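Local structure of succinate dehydrogenase subunit A (Mycolicibacterium smegmatis, 7D6V) at residues 196-208 against 443-456. The protein probably oxidises succinate to fumarate as the FAD-carrying flavoprotein subunit of a membrane-bound succinate dehydrogenase in the respiratory chain. Residues are numbered along the deposited sequence; the frame is centred on the assembly and turned at random.
Sequences NFVLFEAPAVVLA and AADYVRALPDRPKV. With FAD (flavin-adenine dinucleotide), chain D.
P203 packs against L450 and R453 and gives the largest share of this contact. It sits on the connection from strand 197-200 to strand 204-206 of the Rossmann-type, FAD-binding parallel sheet and meets the end of helix 427-448 and the loop that follows. P203 CB touches L450 CD2 at 3.7 Å and also rests on P454 CD. Its CD lies over one face of the R453 guanidinium, 3.5 Å from NH2 and offset toward the rim. R453 gets its flat end there by bending at chi3 (76°); a salt bridge to D10 and a hydrogen bond to the carbonyl of Y9 then hold it. Further along, the helical turns 443-448 run nearly antiparallel to strand 204-206, at 173°. There A204 CB meets V447 CG2 at 3.8 Å, and V206 CG2 rests against A443 CB. At the other end L199 and V456 reach tip to tip, CD2 to CG2, and the extended E201 chain crosses V456 at about a right angle. No hydrogen bond joins the two segments; apolar contacts dominate. Y446, with CG swung anti to its own N (chi1 174°), turns its ring edge to the P203 carbonyl, CE1 standing 3.5 Å from O.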
loop_
_atom_site.group_PDB
_atom_site.type_symbol
_atom_site.label_atom_id
_atom_site.label_comp_id
_atom_site.label_asym_id
_atom_site.label_seq_id
_atom_site.Cartn_x
_atom_site.Cartn_y
_atom_site.Cartn_z
ATOM N N ASN A 196 28.330 -2.393 6.855
ATOM C CA ASN A 196 29.044 -2.779 8.061
ATOM C C ASN A 196 28.421 -4.027 8.669
ATOM O O ASN A 196 27.225 -4.283 8.519
ATOM C CB ASN A 196 29.034 -1.639 9.077
ATOM C CG ASN A 196 30.004 -0.538 8.722
ATOM O OD1 ASN A 196 31.165 -0.795 8.410
ATOM N ND2 ASN A 196 29.535 0.699 8.766
ATOM N N PHE A 197 29.241 -4.794 9.380
ATOM C CA PHE A 197 28.863 -6.123 9.839
ATOM C C PHE A 197 28.320 -6.085 11.261
ATOM O O PHE A 197 28.917 -5.471 12.157
ATOM C CB PHE A 197 30.052 -7.077 9.744
ATOM C CG PHE A 197 30.568 -7.243 8.348
ATOM C CD1 PHE A 197 29.691 -7.411 7.294
ATOM C CD2 PHE A 197 31.923 -7.213 8.087
ATOM C CE1 PHE A 197 30.154 -7.554 6.011
ATOM C CE2 PHE A 197 32.391 -7.355 6.803
ATOM C CZ PHE A 197 31.507 -7.528 5.765
ATOM N N VAL A 198 27.193 -6.759 11.458
ATOM C CA VAL A 198 26.507 -6.835 12.736
ATOM C C VAL A 198 26.352 -8.299 13.125
ATOM O O VAL A 198 25.993 -9.147 12.299
ATOM C CB VAL A 198 25.141 -6.113 12.686
ATOM C CG1 VAL A 198 24.264 -6.678 11.582
ATOM C CG2 VAL A 198 24.442 -6.195 14.028
ATOM N N LEU A 199 26.660 -8.595 14.382
ATOM C CA LEU A 199 26.526 -9.927 14.951
ATOM C C LEU A 199 25.530 -9.875 16.098
ATOM O O LEU A 199 25.706 -9.102 17.045
ATOM C CB LEU A 199 27.874 -10.454 15.439
ATOM C CG LEU A 199 27.816 -11.702 16.318
ATOM C CD1 LEU A 199 27.354 -12.907 15.519
ATOM C CD2 LEU A 199 29.164 -11.961 16.956
ATOM N N PHE A 200 24.497 -10.700 16.012
ATOM C CA PHE A 200 23.555 -10.904 17.099
ATOM C C PHE A 200 23.938 -12.171 17.849
ATOM O O PHE A 200 24.477 -13.114 17.270
ATOM C CB PHE A 200 22.127 -10.999 16.566
ATOM C CG PHE A 200 21.708 -9.806 15.757
ATOM C CD1 PHE A 200 21.127 -8.710 16.365
ATOM C CD2 PHE A 200 21.909 -9.774 14.390
ATOM C CE1 PHE A 200 20.749 -7.612 15.625
ATOM C CE2 PHE A 200 21.532 -8.680 13.646
ATOM C CZ PHE A 200 20.953 -7.599 14.263
ATOM N N GLU A 201 23.675 -12.181 19.150
ATOM C CA GLU A 201 24.141 -13.241 20.038
ATOM C C GLU A 201 22.977 -13.842 20.812
ATOM O O GLU A 201 23.018 -13.991 22.034
ATOM C CB GLU A 201 25.218 -12.721 20.982
ATOM C CG GLU A 201 26.587 -12.613 20.349
ATOM C CD GLU A 201 27.488 -11.637 21.077
ATOM O OE1 GLU A 201 27.275 -10.416 20.935
ATOM O OE2 GLU A 201 28.410 -12.089 21.788
ATOM N N ALA A 202 21.921 -14.182 20.109
ATOM C CA ALA A 202 20.784 -14.779 20.788
ATOM C C ALA A 202 20.866 -16.302 20.760
ATOM O O ALA A 202 21.360 -16.886 19.793
ATOM C CB ALA A 202 19.482 -14.331 20.137
ATOM N N PRO A 203 20.384 -16.970 21.812
ATOM C CA PRO A 203 20.352 -18.440 21.804
ATOM C C PRO A 203 19.222 -19.039 20.982
ATOM O O PRO A 203 19.214 -20.261 20.783
ATOM C CB PRO A 203 20.192 -18.790 23.288
ATOM C CG PRO A 203 19.530 -17.611 23.881
ATOM C CD PRO A 203 20.015 -16.414 23.124
ATOM N N ALA A 204 18.278 -18.236 20.500
ATOM C CA ALA A 204 17.175 -18.723 19.688
ATOM C C ALA A 204 16.989 -17.822 18.477
ATOM O O ALA A 204 17.208 -16.611 18.546
ATOM C CB ALA A 204 15.870 -18.792 20.487
ATOM N N VAL A 205 16.582 -18.428 17.366
ATOM C CA VAL A 205 16.341 -17.714 16.117
ATOM C C VAL A 205 15.036 -18.221 15.516
ATOM O O VAL A 205 14.816 -19.432 15.436
ATOM C CB VAL A 205 17.506 -17.899 15.124
ATOM C CG1 VAL A 205 17.077 -17.548 13.711
ATOM C CG2 VAL A 205 18.695 -17.054 15.537
ATOM N N VAL A 206 14.170 -17.297 15.104
ATOM C CA VAL A 206 12.953 -17.611 14.361
ATOM C C VAL A 206 13.134 -17.094 12.942
ATOM O O VAL A 206 13.436 -15.912 12.744
ATOM C CB VAL A 206 11.707 -16.992 15.017
ATOM C CG1 VAL A 206 10.468 -17.317 14.204
ATOM C CG2 VAL A 206 11.557 -17.484 16.438
ATOM N N LEU A 207 12.949 -17.969 11.954
ATOM C CA LEU A 207 13.380 -17.615 10.602
ATOM C C LEU A 207 12.356 -16.748 9.874
ATOM O O LEU A 207 12.598 -15.563 9.650
ATOM C CB LEU A 207 13.708 -18.885 9.814
ATOM C CG LEU A 207 15.178 -19.261 10.017
ATOM C CD1 LEU A 207 15.538 -20.529 9.286
ATOM C CD2 LEU A 207 16.079 -18.120 9.580
ATOM N N ALA A 208 11.191 -17.299 9.547
ATOM C CA ALA A 208 10.086 -16.546 8.939
ATOM C C ALA A 208 10.547 -15.601 7.821
ATOM O O ALA A 208 10.320 -14.392 7.865
ATOM C CB ALA A 208 9.320 -15.771 10.013
ATOM N N ALA A 443 10.102 -20.569 21.008
ATOM C CA ALA A 443 11.378 -19.926 21.297
ATOM C C ALA A 443 11.463 -19.496 22.755
ATOM O O ALA A 443 12.502 -19.672 23.403
ATOM C CB ALA A 443 11.583 -18.730 20.370
ATOM N N ALA A 444 10.378 -18.927 23.290
ATOM C CA ALA A 444 10.380 -18.522 24.693
ATOM C C ALA A 444 10.557 -19.719 25.619
ATOM O O ALA A 444 11.320 -19.656 26.593
ATOM C CB ALA A 444 9.092 -17.771 25.022
ATOM N N ASP A 445 9.863 -20.823 25.332
ATOM C CA ASP A 445 10.020 -22.029 26.139
ATOM C C ASP A 445 11.447 -22.555 26.078
ATOM O O ASP A 445 12.017 -22.948 27.104
ATOM C CB ASP A 445 9.042 -23.106 25.674
ATOM C CG ASP A 445 7.616 -22.808 26.067
ATOM O OD1 ASP A 445 7.389 -21.842 26.825
ATOM O OD2 ASP A 445 6.717 -23.545 25.616
ATOM N N TYR A 446 12.038 -22.575 24.882
ATOM C CA TYR A 446 13.404 -23.067 24.738
ATOM C C TYR A 446 14.385 -22.200 25.515
ATOM O O TYR A 446 15.294 -22.717 26.174
ATOM C CB TYR A 446 13.781 -23.126 23.258
ATOM C CG TYR A 446 15.226 -23.476 22.991
ATOM C CD1 TYR A 446 16.158 -22.491 22.702
ATOM C CD2 TYR A 446 15.655 -24.793 23.021
ATOM C CE1 TYR A 446 17.476 -22.810 22.459
ATOM C CE2 TYR A 446 16.969 -25.120 22.778
ATOM C CZ TYR A 446 17.874 -24.126 22.497
ATOM O OH TYR A 446 19.185 -24.456 22.254
ATOM N N VAL A 447 14.212 -20.879 25.457
ATOM C CA VAL A 447 15.137 -19.981 26.143
ATOM C C VAL A 447 14.996 -20.109 27.655
ATOM O O VAL A 447 15.994 -20.097 28.385
ATOM C CB VAL A 447 14.925 -18.535 25.664
ATOM C CG1 VAL A 447 15.688 -17.564 26.542
ATOM C CG2 VAL A 447 15.368 -18.398 24.221
ATOM N N ARG A 448 13.765 -20.243 28.155
ATOM C CA ARG A 448 13.581 -20.440 29.592
ATOM C C ARG A 448 14.078 -21.798 30.070
ATOM O O ARG A 448 14.497 -21.922 31.226
ATOM C CB ARG A 448 12.117 -20.239 29.973
ATOM C CG ARG A 448 11.628 -18.827 29.753
ATOM C CD ARG A 448 12.312 -17.930 30.780
ATOM N NE ARG A 448 11.850 -16.546 30.759
ATOM C CZ ARG A 448 12.407 -15.582 30.036
ATOM N NH1 ARG A 448 11.918 -14.351 30.080
ATOM N NH2 ARG A 448 13.477 -15.842 29.300
ATOM N N ALA A 449 14.053 -22.821 29.217
ATOM C CA ALA A 449 14.498 -24.153 29.611
ATOM C C ALA A 449 15.982 -24.383 29.349
ATOM O O ALA A 449 16.405 -25.532 29.170
ATOM C CB ALA A 449 13.664 -25.218 28.900
ATOM N N LEU A 450 16.788 -23.324 29.334
ATOM C CA LEU A 450 18.174 -23.408 28.896
ATOM C C LEU A 450 19.112 -23.292 30.087
ATOM O O LEU A 450 19.039 -22.300 30.829
ATOM C CB LEU A 450 18.463 -22.308 27.879
ATOM C CG LEU A 450 19.652 -22.493 26.946
ATOM C CD1 LEU A 450 19.498 -23.785 26.180
ATOM C CD2 LEU A 450 19.734 -21.320 25.994
ATOM N N PRO A 451 20.003 -24.266 30.314
ATOM C CA PRO A 451 20.924 -24.177 31.458
ATOM C C PRO A 451 21.949 -23.063 31.308
ATOM O O PRO A 451 22.126 -22.248 32.219
ATOM C CB PRO A 451 21.595 -25.556 31.475
ATOM C CG PRO A 451 21.473 -26.060 30.081
ATOM C CD PRO A 451 20.198 -25.497 29.530
ATOM N N ASP A 452 22.630 -23.015 30.164
ATOM C CA ASP A 452 23.606 -21.972 29.887
ATOM C C ASP A 452 23.473 -21.530 28.438
ATOM O O ASP A 452 22.935 -22.250 27.592
ATOM C CB ASP A 452 25.039 -22.437 30.215
ATOM C CG ASP A 452 25.462 -23.678 29.439
ATOM O OD1 ASP A 452 26.175 -24.516 30.028
ATOM O OD2 ASP A 452 25.110 -23.823 28.251
ATOM N N ARG A 453 23.960 -20.334 28.161
ATOM C CA ARG A 453 23.759 -19.777 26.828
ATOM C C ARG A 453 24.940 -20.113 25.927
ATOM O O ARG A 453 26.094 -19.971 26.349
ATOM C CB ARG A 453 23.570 -18.272 26.896
ATOM C CG ARG A 453 22.197 -17.862 27.386
ATOM C CD ARG A 453 22.193 -16.433 27.874
ATOM N NE ARG A 453 22.192 -15.480 26.771
ATOM C CZ ARG A 453 21.104 -14.864 26.323
ATOM N NH1 ARG A 453 19.927 -15.103 26.885
ATOM N NH2 ARG A 453 21.195 -14.008 25.313
ATOM N N PRO A 454 24.689 -20.566 24.700
ATOM C CA PRO A 454 25.790 -20.850 23.775
ATOM C C PRO A 454 26.552 -19.589 23.402
ATOM O O PRO A 454 25.998 -18.490 23.351
ATOM C CB PRO A 454 25.082 -21.459 22.559
ATOM C CG PRO A 454 23.658 -21.030 22.687
ATOM C CD PRO A 454 23.382 -20.946 24.142
ATOM N N LYS A 455 27.840 -19.764 23.130
ATOM C CA LYS A 455 28.762 -18.663 22.893
ATOM C C LYS A 455 29.218 -18.647 21.441
ATOM O O LYS A 455 29.565 -19.690 20.878
ATOM C CB LYS A 455 29.975 -18.774 23.817
ATOM C CG LYS A 455 29.634 -18.602 25.283
ATOM C CD LYS A 455 30.864 -18.708 26.163
ATOM C CE LYS A 455 30.513 -18.441 27.617
ATOM N NZ LYS A 455 29.635 -19.500 28.176
ATOM N N VAL A 456 29.218 -17.457 20.838
ATOM C CA VAL A 456 29.727 -17.307 19.482
ATOM C C VAL A 456 31.248 -17.380 19.490
ATOM O O VAL A 456 31.916 -16.797 20.355
ATOM C CB VAL A 456 29.237 -15.991 18.854
ATOM C CG1 VAL A 456 27.734 -16.005 18.702
ATOM C CG2 VAL A 456 29.666 -14.801 19.690
HETATM P PA FAD D . 6.962 -12.101 4.184
HETATM O O1A FAD D . 6.195 -11.168 5.045
HETATM O O2A FAD D . 6.636 -12.195 2.744
HETATM O O5B FAD D . 8.494 -11.660 4.268
HETATM C C5B FAD D . 9.455 -12.301 5.087
HETATM C C4B FAD D . 10.346 -11.262 5.746
HETATM O O4B FAD D . 11.655 -11.786 5.943
HETATM C C3B FAD D . 10.536 -10.002 4.937
HETATM O O3B FAD D . 10.428 -8.908 5.834
HETATM C C2B FAD D . 11.959 -10.074 4.449
HETATM O O2B FAD D . 12.547 -8.792 4.275
HETATM C C1B FAD D . 12.624 -10.821 5.567
HETATM N N9A FAD D . 13.862 -11.473 5.111
HETATM C C8A FAD D . 13.977 -12.358 4.122
HETATM N N7A FAD D . 15.255 -12.751 3.980
HETATM C C5A FAD D . 15.981 -12.103 4.896
HETATM C C6A FAD D . 17.394 -12.049 5.299
HETATM N N6A FAD D . 18.326 -12.788 4.679
HETATM N N1A FAD D . 17.725 -11.236 6.309
HETATM C C2A FAD D . 16.821 -10.493 6.952
HETATM N N3A FAD D . 15.527 -10.493 6.639
HETATM C C4A FAD D . 15.055 -11.263 5.641
HETATM N N1 FAD D . -1.871 -15.631 0.477
HETATM C C2 FAD D . -3.180 -15.647 0.797
HETATM O O2 FAD D . -3.555 -16.395 1.704
HETATM N N3 FAD D . -4.094 -14.896 0.183
HETATM C C4 FAD D . -3.773 -14.071 -0.805
HETATM O O4 FAD D . -4.639 -13.383 -1.360
HETATM C C4X FAD D . -2.366 -13.987 -1.228
HETATM N N5 FAD D . -1.974 -13.172 -2.219
HETATM C C5X FAD D . -0.681 -13.116 -2.575
HETATM C C6 FAD D . -0.293 -12.267 -3.598
HETATM C C7 FAD D . 1.034 -12.205 -3.976
HETATM C C7M FAD D . 1.467 -11.292 -5.084
HETATM C C8 FAD D . 2.036 -13.044 -3.288
HETATM C C8M FAD D . 3.478 -12.976 -3.697
HETATM C C9 FAD D . 1.657 -13.890 -2.264
HETATM C C9A FAD D . 0.331 -13.954 -1.888
HETATM N N10 FAD D . -0.057 -14.811 -0.855
HETATM C C10 FAD D . -1.409 -14.841 -0.505
HETATM C "C1'" FAD D . 0.919 -15.636 -0.152
HETATM C "C2'" FAD D . 1.217 -15.017 1.209
HETATM O "O2'" FAD D . 1.208 -13.594 1.114
HETATM C "C3'" FAD D . 2.583 -15.412 1.740
HETATM O "O3'" FAD D . 2.586 -16.812 1.984
HETATM C "C4'" FAD D . 2.881 -14.690 3.043
HETATM O "O4'" FAD D . 2.893 -13.287 2.822
HETATM C "C5'" FAD D . 4.222 -15.084 3.631
HETATM O "O5'" FAD D . 4.485 -14.206 4.715
HETATM P P FAD D . 5.792 -14.315 5.621
HETATM O O1P FAD D . 5.535 -13.522 6.853
HETATM O O2P FAD D . 6.184 -15.742 5.761
HETATM O O3P FAD D . 6.946 -13.597 4.761
#